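Local atomic coordinates of translation initiation factor 4E (Ascaris suum, PDB entry 3M94), a protein that binds the trimethylguanosine cap of nematode messenger RNAs, as well as, probably, the ordinary monomethylated cap, and so is thought to bring them into translation initiation. Residues S40-I45 and Y95-L100; Q86-L91 and K125-S130; G105-D110 and K150-I155. All coordinates share one frame; numbering follows the deposited sequence.

Contacts 1 and 2 share helix 88-104, which lies on the back of the curved antiparallel sheet of the eIF4E fold, and contact 3 begins in the loop that follows it. Contact 2 ties the helix's first turn to strand 127-133, contact 1 packs its middle against helix 35-42, and contact 3 joins the following loop to helix 139-153. The centre of contact 1 lies about 16 Å from those of contacts 2 and 3, which are about 19 Å apart. Along the chain contact 2 crosses both others, while contact 1 closes before contact 3 opens. The helix is thus tied by Arg88 to Asp127, next to the cap-binding Lys128, while its other parts lie near the bound peptide.

Contact 1 of 3, residues S40-I45 and Y95-L100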
loop_
_atom_site.group_PDB
_atom_site.type_symbol
_atom_site.label_atom_id
_atom_site.label_comp_id
_atom_site.label_asym_id
_atom_site.label_seq_id
_atom_site.Cartn_x
_atom_site.Cartn_y
_atom_site.Cartn_z
ATOM N N SER A 40 12.782 11.996 -4.515
ATOM C CA SER A 40 12.759 13.368 -3.986
ATOM C C SER A 40 11.623 13.570 -3.008
ATOM O O SER A 40 11.750 14.342 -2.051
ATOM C CB SER A 40 12.595 14.419 -5.088
ATOM O OG SER A 40 13.623 14.290 -6.040
ATOM N N LEU A 41 10.499 12.909 -3.272
ATOM C CA LEU A 41 9.386 12.907 -2.343
ATOM C C LEU A 41 9.733 12.100 -1.116
ATOM O O LEU A 41 9.695 12.591 0.010
ATOM C CB LEU A 41 8.168 12.264 -2.993
ATOM C CG LEU A 41 7.168 13.146 -3.695
ATOM C CD1 LEU A 41 5.929 12.293 -3.995
ATOM C CD2 LEU A 41 6.830 14.330 -2.779
ATOM N N TYR A 42 10.068 10.839 -1.340
ATOM C CA TYR A 42 10.276 9.937 -0.233
ATOM C C TYR A 42 11.370 10.397 0.729
ATOM O O TYR A 42 11.208 10.278 1.943
ATOM C CB TYR A 42 10.495 8.496 -0.717
ATOM C CG TYR A 42 10.478 7.533 0.442
ATOM C CD1 TYR A 42 9.278 6.974 0.899
ATOM C CD2 TYR A 42 11.657 7.218 1.114
ATOM C CE1 TYR A 42 9.270 6.090 1.997
ATOM C CE2 TYR A 42 11.662 6.340 2.192
ATOM C CZ TYR A 42 10.471 5.785 2.628
ATOM O OH TYR A 42 10.499 4.922 3.698
ATOM N N ASN A 43 12.456 10.941 0.191
ATOM C CA ASN A 43 13.587 11.384 0.993
ATOM C C ASN A 43 13.333 12.581 1.916
ATOM O O ASN A 43 14.089 12.804 2.861
ATOM C CB ASN A 43 14.758 11.730 0.080
ATOM C CG ASN A 43 15.437 10.499 -0.478
ATOM O OD1 ASN A 43 15.225 9.391 0.011
ATOM N ND2 ASN A 43 16.246 10.685 -1.511
ATOM N N HIS A 44 12.310 13.377 1.606
ATOM C CA HIS A 44 12.065 14.602 2.350
ATOM C C HIS A 44 10.813 14.570 3.219
ATOM O O HIS A 44 10.613 15.472 4.040
ATOM C CB HIS A 44 12.051 15.782 1.378
ATOM C CG HIS A 44 13.380 16.015 0.738
ATOM N ND1 HIS A 44 13.697 15.533 -0.517
ATOM C CD2 HIS A 44 14.498 16.620 1.205
ATOM C CE1 HIS A 44 14.948 15.859 -0.803
ATOM N NE2 HIS A 44 15.453 16.522 0.220
ATOM N N ILE A 45 9.960 13.555 3.021
ATOM C CA ILE A 45 8.748 13.403 3.839
ATOM C C ILE A 45 9.035 12.523 5.059
ATOM O O ILE A 45 9.945 11.693 5.046
ATOM C CB ILE A 45 7.511 12.839 3.063
ATOM C CG1 ILE A 45 7.740 11.354 2.718
ATOM C CG2 ILE A 45 7.202 13.681 1.821
ATOM C CD1 ILE A 45 6.674 10.731 1.837
ATOM N N TYR A 95 8.718 -2.351 5.589
ATOM C CA TYR A 95 7.527 -2.875 4.921
ATOM C C TYR A 95 6.926 -1.866 3.931
ATOM O O TYR A 95 6.680 -2.204 2.777
ATOM C CB TYR A 95 6.477 -3.302 5.950
ATOM C CG TYR A 95 6.666 -4.689 6.566
ATOM C CD1 TYR A 95 5.708 -5.206 7.441
ATOM C CD2 TYR A 95 7.780 -5.489 6.264
ATOM C CE1 TYR A 95 5.848 -6.488 8.017
ATOM C CE2 TYR A 95 7.929 -6.779 6.830
ATOM C CZ TYR A 95 6.957 -7.263 7.715
ATOM O OH TYR A 95 7.076 -8.522 8.281
ATOM N N TRP A 96 6.698 -0.636 4.398
ATOM C CA TRP A 96 6.119 0.435 3.579
ATOM C C TRP A 96 6.956 0.756 2.342
ATOM O O TRP A 96 6.437 0.753 1.237
ATOM C CB TRP A 96 5.896 1.689 4.428
ATOM C CG TRP A 96 5.307 2.884 3.701
ATOM C CD1 TRP A 96 5.843 4.116 3.631
ATOM C CD2 TRP A 96 4.056 2.943 2.988
ATOM N NE1 TRP A 96 5.014 4.954 2.920
ATOM C CE2 TRP A 96 3.906 4.257 2.522
ATOM C CE3 TRP A 96 3.047 2.003 2.702
ATOM C CZ2 TRP A 96 2.796 4.672 1.761
ATOM C CZ3 TRP A 96 1.931 2.418 1.977
ATOM C CH2 TRP A 96 1.817 3.745 1.511
ATOM N N LEU A 97 8.247 1.012 2.520
ATOM C CA LEU A 97 9.123 1.333 1.392
ATOM C C LEU A 97 9.237 0.171 0.391
ATOM O O LEU A 97 9.136 0.397 -0.816
ATOM C CB LEU A 97 10.521 1.773 1.860
ATOM C CG LEU A 97 11.523 2.156 0.746
ATOM C CD1 LEU A 97 10.959 3.239 -0.247
ATOM C CD2 LEU A 97 12.844 2.628 1.349
ATOM N N GLU A 98 9.441 -1.060 0.878
ATOM C CA GLU A 98 9.428 -2.229 -0.021
ATOM C C GLU A 98 8.131 -2.330 -0.842
ATOM O O GLU A 98 8.168 -2.638 -2.031
ATOM C CB GLU A 98 9.635 -3.545 0.747
ATOM C CG GLU A 98 11.000 -3.696 1.443
ATOM C CD GLU A 98 12.186 -3.633 0.486
ATOM O OE1 GLU A 98 12.099 -4.183 -0.622
ATOM O OE2 GLU A 98 13.221 -3.041 0.848
ATOM N N LEU A 99 6.987 -2.077 -0.209
ATOM C CA LEU A 99 5.720 -2.118 -0.939
ATOM C C LEU A 99 5.637 -1.025 -2.011
ATOM O O LEU A 99 5.187 -1.289 -3.123
ATOM C CB LEU A 99 4.521 -2.057 0.016
ATOM C CG LEU A 99 3.132 -2.161 -0.606
ATOM C CD1 LEU A 99 3.013 -3.384 -1.525
ATOM C CD2 LEU A 99 2.083 -2.230 0.508
ATOM N N LEU A 100 6.090 0.186 -1.689
ATOM C CA LEU A 100 6.097 1.272 -2.662
ATOM C C LEU A 100 6.991 0.937 -3.870
ATOM O O LEU A 100 6.595 1.150 -5.022
ATOM C CB LEU A 100 6.566 2.585 -2.020
ATOM C CG LEU A 100 5.694 3.185 -0.898
ATOM C CD1 LEU A 100 6.188 4.547 -0.531
ATOM C CD2 LEU A 100 4.185 3.234 -1.221
#
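On the convex back of the eIF4E fold, helix 35-42 meets the middle of helix 88-104 through the ring of Tyr42, which lies against Leu97 in a CH-pi contact. CD1 of Leu97 stands over the middle of one ring face, 3.9 Å from the centroid of the Tyr42 ring and only 11° off the ring normal. The other parts of the leucine spread toward the phenol end: CD2 nears CE2, and the OH of Tyr42 rests 3.6 Å from Leu97 CB. Both residues have CG anti to the backbone N (chi1 -170° in Tyr42, -179° in Leu97), which sends the two side chains across the gap between the helices to meet obliquely.

Trp96 and Leu100, on the same side of the helix, complete the seat. Trp96 CD1 comes to the edge of the tyrosine, 4.3 Å from Tyr42 CE1, while Leu100 CD1 approaches Tyr42 CD1 at 4.2 Å. One turn along its own helix, Leu100 also lays CD2 on a face of the Trp96 indole, toward the rim. Trp96 continues inward onto Ala118 and Val120 of strand 115-121, so the contact runs from helix to helix and down to the sheet. Outward, Tyr42 packs on a basic side chain of the bound peptide, and Glu98 OE1 pairs with a basic group of that peptide. Within residues 40-45, Leu41 O accepts from both His44 N and Ile45 N, and His44 ND1 gives a nearly straight bond of 2.7 Å to a lone pair of Ser40 O.

Contact 2 of 3, residues Q86-L91 and K125-S130. With M7M (N,N,7-trimethylguanosine 5'-(trihydrogen diphosphate)), chain C.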
loop_
_atom_site.group_PDB
_atom_site.type_symbol
_atom_site.label_atom_id
_atom_site.label_comp_id
_atom_site.label_asym_id
_atom_site.label_seq_id
_atom_site.Cartn_x
_atom_site.Cartn_y
_atom_site.Cartn_z
ATOM N N GLN A 86 5.279 -4.324 19.018
ATOM C CA GLN A 86 6.616 -4.521 19.585
ATOM C C GLN A 86 7.714 -4.503 18.532
ATOM O O GLN A 86 8.841 -4.136 18.827
ATOM C CB GLN A 86 6.682 -5.836 20.381
ATOM C CG GLN A 86 5.633 -5.977 21.485
ATOM C CD GLN A 86 5.698 -4.857 22.507
ATOM O OE1 GLN A 86 6.597 -4.818 23.346
ATOM N NE2 GLN A 86 4.736 -3.943 22.444
ATOM N N LYS A 87 7.374 -4.901 17.311
ATOM C CA LYS A 87 8.348 -5.034 16.220
ATOM C C LYS A 87 8.280 -3.901 15.176
ATOM O O LYS A 87 8.988 -3.932 14.155
ATOM C CB LYS A 87 8.187 -6.400 15.539
ATOM N N ARG A 88 7.454 -2.892 15.448
ATOM C CA ARG A 88 7.179 -1.846 14.466
ATOM C C ARG A 88 8.363 -0.926 14.199
ATOM O O ARG A 88 8.492 -0.401 13.101
ATOM C CB ARG A 88 5.917 -1.058 14.836
ATOM C CG ARG A 88 5.990 -0.294 16.157
ATOM C CD ARG A 88 6.179 1.194 15.937
ATOM N NE ARG A 88 4.994 1.809 15.327
ATOM C CZ ARG A 88 4.910 3.088 14.961
ATOM N NH1 ARG A 88 3.794 3.550 14.404
ATOM N NH2 ARG A 88 5.939 3.907 15.144
ATOM N N ALA A 89 9.228 -0.743 15.190
ATOM C CA ALA A 89 10.413 0.097 15.022
ATOM C C ALA A 89 11.409 -0.495 14.010
ATOM O O ALA A 89 12.183 0.239 13.383
ATOM C CB ALA A 89 11.084 0.359 16.363
ATOM N N GLN A 90 11.371 -1.812 13.834
ATOM C CA GLN A 90 12.235 -2.476 12.846
ATOM C C GLN A 90 11.548 -2.897 11.534
ATOM O O GLN A 90 12.225 -3.135 10.542
ATOM C CB GLN A 90 13.028 -3.647 13.468
ATOM C CG GLN A 90 12.308 -4.473 14.542
ATOM C CD GLN A 90 12.353 -3.848 15.946
ATOM O OE1 GLN A 90 13.241 -3.048 16.273
ATOM N NE2 GLN A 90 11.388 -4.223 16.782
ATOM N N LEU A 91 10.217 -2.970 11.519
ATOM C CA LEU A 91 9.489 -3.442 10.331
ATOM C C LEU A 91 8.643 -2.384 9.600
ATOM O O LEU A 91 8.490 -2.461 8.379
ATOM C CB LEU A 91 8.613 -4.659 10.659
ATOM C CG LEU A 91 9.260 -5.955 11.177
ATOM C CD1 LEU A 91 8.194 -6.979 11.604
ATOM C CD2 LEU A 91 10.217 -6.564 10.151
ATOM N N LYS A 125 -2.803 0.660 18.793
ATOM C CA LYS A 125 -3.015 -0.792 18.915
ATOM C C LYS A 125 -2.187 -1.642 17.935
ATOM O O LYS A 125 -2.177 -2.871 18.043
ATOM C CB LYS A 125 -4.499 -1.134 18.707
ATOM C CG LYS A 125 -5.477 -0.476 19.676
ATOM C CD LYS A 125 -5.250 -0.919 21.092
ATOM C CE LYS A 125 -6.255 -0.287 22.015
ATOM N NZ LYS A 125 -5.889 -0.615 23.399
ATOM N N GLY A 126 -1.536 -1.001 16.961
ATOM C CA GLY A 126 -0.708 -1.712 15.980
ATOM C C GLY A 126 -0.864 -1.159 14.569
ATOM O O GLY A 126 -1.978 -0.919 14.103
ATOM N N ASP A 127 0.250 -0.969 13.879
ATOM C CA ASP A 127 0.207 -0.431 12.516
ATOM C C ASP A 127 -0.209 -1.490 11.487
ATOM O O ASP A 127 -0.038 -2.687 11.722
ATOM C CB ASP A 127 1.562 0.148 12.143
ATOM C CG ASP A 127 2.175 0.953 13.263
ATOM O OD1 ASP A 127 1.629 2.026 13.628
ATOM O OD2 ASP A 127 3.213 0.500 13.780
ATOM N N LYS A 128 -0.750 -1.025 10.358
ATOM C CA LYS A 128 -1.209 -1.860 9.258
ATOM C C LYS A 128 -0.664 -1.335 7.922
ATOM O O LYS A 128 -0.758 -0.137 7.630
ATOM C CB LYS A 128 -2.740 -1.887 9.215
ATOM C CG LYS A 128 -3.385 -2.558 10.450
ATOM C CD LYS A 128 -4.903 -2.474 10.460
ATOM C CE LYS A 128 -5.403 -1.082 10.788
ATOM N NZ LYS A 128 -6.851 -1.138 11.138
ATOM N N VAL A 129 -0.068 -2.236 7.142
ATOM C CA VAL A 129 0.330 -1.963 5.757
ATOM C C VAL A 129 -0.585 -2.813 4.879
ATOM O O VAL A 129 -0.680 -4.019 5.093
ATOM C CB VAL A 129 1.819 -2.309 5.520
ATOM C CG1 VAL A 129 2.210 -2.151 4.040
ATOM C CG2 VAL A 129 2.729 -1.463 6.404
ATOM N N SER A 130 -1.265 -2.188 3.919
ATOM C CA SER A 130 -2.230 -2.875 3.063
ATOM C C SER A 130 -1.989 -2.609 1.576
ATOM O O SER A 130 -1.493 -1.544 1.204
ATOM C CB SER A 130 -3.645 -2.428 3.390
ATOM O OG SER A 130 -4.029 -2.910 4.650
HETATM O OAX M7M C . -9.979 1.257 12.887
HETATM O OAY M7M C . -7.513 1.198 12.784
HETATM P PAZ M7M C . -8.683 1.916 12.208
HETATM O OBA M7M C . -8.769 3.398 12.351
HETATM O OBB M7M C . -12.924 5.312 2.518
HETATM C CBC M7M C . -10.863 4.373 4.080
HETATM O OBD M7M C . -8.780 1.575 10.645
HETATM N NBE M7M C . -14.548 6.502 3.490
HETATM C CBF M7M C . -13.410 5.820 3.538
HETATM C CBG M7M C . -12.826 5.702 4.765
HETATM N NBH M7M C . -11.717 5.076 5.046
HETATM C CBI M7M C . -11.525 5.213 6.346
HETATM O OBJ M7M C . -7.373 3.384 9.660
HETATM P PBK M7M C . -8.629 2.655 9.470
HETATM O OBL M7M C . -8.957 1.977 8.192
HETATM C CBM M7M C . -15.056 7.031 4.601
HETATM N NBN M7M C . -14.486 6.918 5.802
HETATM C CBO M7M C . -13.347 6.241 5.891
HETATM N NBP M7M C . -12.515 5.930 6.854
HETATM C CBQ M7M C . -12.663 6.297 8.261
HETATM O OBR M7M C . -11.580 5.813 9.033
HETATM C CBS M7M C . -11.933 4.665 9.786
HETATM C CBT M7M C . -11.071 3.498 9.360
HETATM O OBU M7M C . -9.772 3.676 9.865
HETATM N NBV M7M C . -16.192 7.692 4.461
HETATM C CBW M7M C . -16.811 8.298 5.607
HETATM C CBX M7M C . -13.889 5.594 8.754
HETATM C CBY M7M C . -13.334 4.335 9.360
HETATM C CBZ M7M C . -16.785 7.786 3.149
HETATM O OCA M7M C . -14.462 6.439 9.736
HETATM O OCB M7M C . -14.082 3.897 10.481
#
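Behind the phosphate-binding edge of the cap pocket, a bidentate salt bridge between Arg88 and Asp127 fastens the first turn of helix 88-104 to strand 127-133. The guanidinium grips side-on, one nitrogen to each oxygen: NE of Arg88 donates to OD2 of Asp127 at 2.7 Å, and Arg88 NH1 to Asp127 OD1 at 2.8 Å. The NH1 bond lies in the guanidinium plane and is the straighter; the NE bond is more bent (140°) and tilted from that plane, and the two flat groups are turned 48° apart. CG of Arg88 lies between its backbone N and carbonyl carbon (chi1 63°), and further bends at chi2 and chi3 curl the chain back to Asp127 OD2; CB of Arg88 is itself 3.3 Å from Asp127 OD2.

Asp127 OD1 also accepts from the backbone N of Arg123, whose NE bonds to the ligand. The buried carboxylate is thus a second-shell residue, consistent with a part in positioning Arg123. Arg88 NH2 reaches Ser49 O. Lys128, next along the strand, extends from the other face of the sheet to the diphosphate, its NZ donating to OAY of the cap at 2.9 Å and more weakly to the bridging OBD.

Contact 3 of 3, residues G105-D110 and K150-I155; sequences GEQFED and KAKLEI
Gln107 and Lys152 carry this surface contact, which joins the loop after helix 88-104 to the last turn of helix 139-153. The ammonium of Lys152 meets the amide of Gln107 from the oxygen end: NZ donates to OE1 at 2.8 Å, tilted 24° from the carbonyl plane. The two chains cross at about a right angle, and the aliphatic end of the lysine follows its nitrogen in, with CE of Lys152 3.9 Å from CB of Gln107.

The bend of Gln107 at chi2 (-65°) brings the amide back beside its own loop, and the turn about chi3 (-64°) points NE2 at Gly105 O. NE2 donates to Gly105 O at 3.2 Å, in the plane of the amide but from above the plane of the glycine carbonyl. With NE2 giving and OE1 receiving, the amide has one sensible orientation, and its rotation is fixed from both ends. The neighbouring Phe108 packs on Ile145 and Ile148 of helix 139-153.

Both partners sit at helix ends closed by Schellman motifs. Glu106, with positive phi, ends helix 88-104, where Gln107 N bonds to Ala102 O; Glu154 does the same for helix 139-153, with Ile155 N 3.0 Å from Lys150 O. At this second end Lys150 NZ reaches Ile155 O at 2.8 Å. The backbone of the bound peptide packs on Gln107 and is hydrogen-bonded by Gly105.

A cation meeting a neutral amide makes a single charge-assisted bond at the surface, so the link between the two helix ends is polar and directional, with little apolar burial behind it; the lysine's charge would probably polarise the amide and strengthen the NE2 bond to Gly105 O.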
loop_
_atom_site.group_PDB
_atom_site.type_symbol
_atom_site.label_atom_id
_atom_site.label_comp_id
_atom_site.label_asym_id
_atom_site.label_seq_id
_atom_site.Cartn_x
_atom_site.Cartn_y
_atom_site.Cartn_z
ATOM N N GLY A 105 7.573 -0.027 -9.385
ATOM C CA GLY A 105 8.484 -0.772 -10.235
ATOM C C GLY A 105 7.766 -1.896 -10.955
ATOM O O GLY A 105 8.395 -2.676 -11.638
ATOM N N GLU A 106 6.443 -1.954 -10.804
ATOM C CA GLU A 106 5.570 -2.899 -11.518
ATOM C C GLU A 106 6.018 -4.354 -11.332
ATOM O O GLU A 106 6.245 -5.073 -12.285
ATOM C CB GLU A 106 5.437 -2.518 -13.008
ATOM C CG GLU A 106 4.909 -1.096 -13.211
ATOM C CD GLU A 106 3.407 -1.001 -13.018
ATOM O OE1 GLU A 106 2.762 -2.075 -13.068
ATOM O OE2 GLU A 106 2.874 0.137 -12.831
ATOM N N GLN A 107 6.134 -4.760 -10.070
ATOM C CA GLN A 107 6.689 -6.059 -9.722
ATOM C C GLN A 107 5.609 -7.110 -9.598
ATOM O O GLN A 107 5.899 -8.241 -9.249
ATOM C CB GLN A 107 7.459 -5.950 -8.397
ATOM C CG GLN A 107 8.740 -5.156 -8.512
ATOM C CD GLN A 107 9.742 -5.838 -9.402
ATOM O OE1 GLN A 107 10.215 -6.930 -9.093
ATOM N NE2 GLN A 107 10.055 -5.216 -10.525
ATOM N N PHE A 108 4.359 -6.752 -9.885
ATOM C CA PHE A 108 3.299 -7.750 -9.782
ATOM C C PHE A 108 2.912 -8.449 -11.099
ATOM O O PHE A 108 1.777 -8.865 -11.270
ATOM C CB PHE A 108 2.109 -7.177 -8.998
ATOM C CG PHE A 108 2.469 -6.781 -7.597
ATOM C CD1 PHE A 108 3.005 -5.519 -7.329
ATOM C CD2 PHE A 108 2.314 -7.690 -6.544
ATOM C CE1 PHE A 108 3.366 -5.152 -6.019
ATOM C CE2 PHE A 108 2.666 -7.335 -5.230
ATOM C CZ PHE A 108 3.196 -6.079 -4.970
ATOM N N GLU A 109 3.877 -8.563 -12.019
ATOM C CA GLU A 109 3.749 -9.408 -13.213
ATOM C C GLU A 109 2.593 -8.967 -14.126
ATOM O O GLU A 109 2.496 -7.797 -14.474
ATOM C CB GLU A 109 3.646 -10.889 -12.793
ATOM C CG GLU A 109 4.915 -11.378 -12.063
ATOM C CD GLU A 109 4.763 -12.727 -11.343
ATOM O OE1 GLU A 109 3.678 -13.351 -11.372
ATOM O OE2 GLU A 109 5.749 -13.157 -10.715
ATOM N N ASP A 110 1.700 -9.877 -14.507
ATOM C CA ASP A 110 0.610 -9.490 -15.403
ATOM C C ASP A 110 -0.636 -9.057 -14.630
ATOM O O ASP A 110 -1.731 -8.987 -15.185
ATOM C CB ASP A 110 0.286 -10.610 -16.426
ATOM C CG ASP A 110 0.441 -12.003 -15.851
ATOM O OD1 ASP A 110 0.739 -12.136 -14.648
ATOM O OD2 ASP A 110 0.264 -12.982 -16.605
ATOM N N LYS A 150 4.113 -11.006 0.064
ATOM C CA LYS A 150 4.721 -11.771 1.138
ATOM C C LYS A 150 6.224 -11.899 0.899
ATOM O O LYS A 150 7.025 -11.704 1.823
ATOM C CB LYS A 150 4.069 -13.162 1.210
ATOM C CG LYS A 150 4.533 -14.003 2.378
ATOM C CD LYS A 150 3.789 -15.328 2.413
ATOM C CE LYS A 150 4.545 -16.380 3.198
ATOM N NZ LYS A 150 4.490 -16.145 4.665
ATOM N N ALA A 151 6.583 -12.216 -0.350
ATOM C CA ALA A 151 7.969 -12.407 -0.756
ATOM C C ALA A 151 8.768 -11.100 -0.673
ATOM O O ALA A 151 9.814 -11.039 -0.031
ATOM C CB ALA A 151 8.040 -13.019 -2.183
ATOM N N LYS A 152 8.251 -10.049 -1.304
ATOM C CA LYS A 152 8.885 -8.729 -1.287
ATOM C C LYS A 152 9.141 -8.234 0.125
ATOM O O LYS A 152 10.158 -7.608 0.384
ATOM C CB LYS A 152 8.001 -7.697 -2.017
ATOM C CG LYS A 152 7.927 -7.885 -3.532
ATOM C CD LYS A 152 9.289 -7.756 -4.204
ATOM C CE LYS A 152 9.179 -8.068 -5.678
ATOM N NZ LYS A 152 10.417 -7.637 -6.400
ATOM N N LEU A 153 8.208 -8.504 1.037
ATOM C CA LEU A 153 8.304 -7.953 2.398
ATOM C C LEU A 153 8.929 -8.957 3.360
ATOM O O LEU A 153 9.187 -8.646 4.528
ATOM C CB LEU A 153 6.935 -7.475 2.898
ATOM C CG LEU A 153 6.520 -6.054 2.505
ATOM C CD1 LEU A 153 6.494 -5.853 1.000
ATOM C CD2 LEU A 153 5.159 -5.710 3.114
ATOM N N GLU A 154 9.199 -10.152 2.840
ATOM C CA GLU A 154 9.783 -11.237 3.630
ATOM C C GLU A 154 8.978 -11.500 4.899
ATOM O O GLU A 154 9.516 -11.585 5.988
ATOM C CB GLU A 154 11.263 -10.969 3.913
ATOM C CG GLU A 154 12.115 -11.153 2.665
ATOM C CD GLU A 154 13.552 -10.686 2.829
ATOM O OE1 GLU A 154 13.777 -9.554 3.314
ATOM O OE2 GLU A 154 14.462 -11.460 2.447
ATOM N N ILE A 155 7.668 -11.629 4.724
ATOM C CA ILE A 155 6.771 -11.943 5.817
ATOM C C ILE A 155 6.792 -13.459 6.067
ATOM O O ILE A 155 6.449 -14.236 5.172
ATOM C CB ILE A 155 5.344 -11.438 5.529
ATOM C CG1 ILE A 155 5.366 -9.916 5.278
ATOM C CG2 ILE A 155 4.399 -11.825 6.677
ATOM C CD1 ILE A 155 4.120 -9.359 4.610
#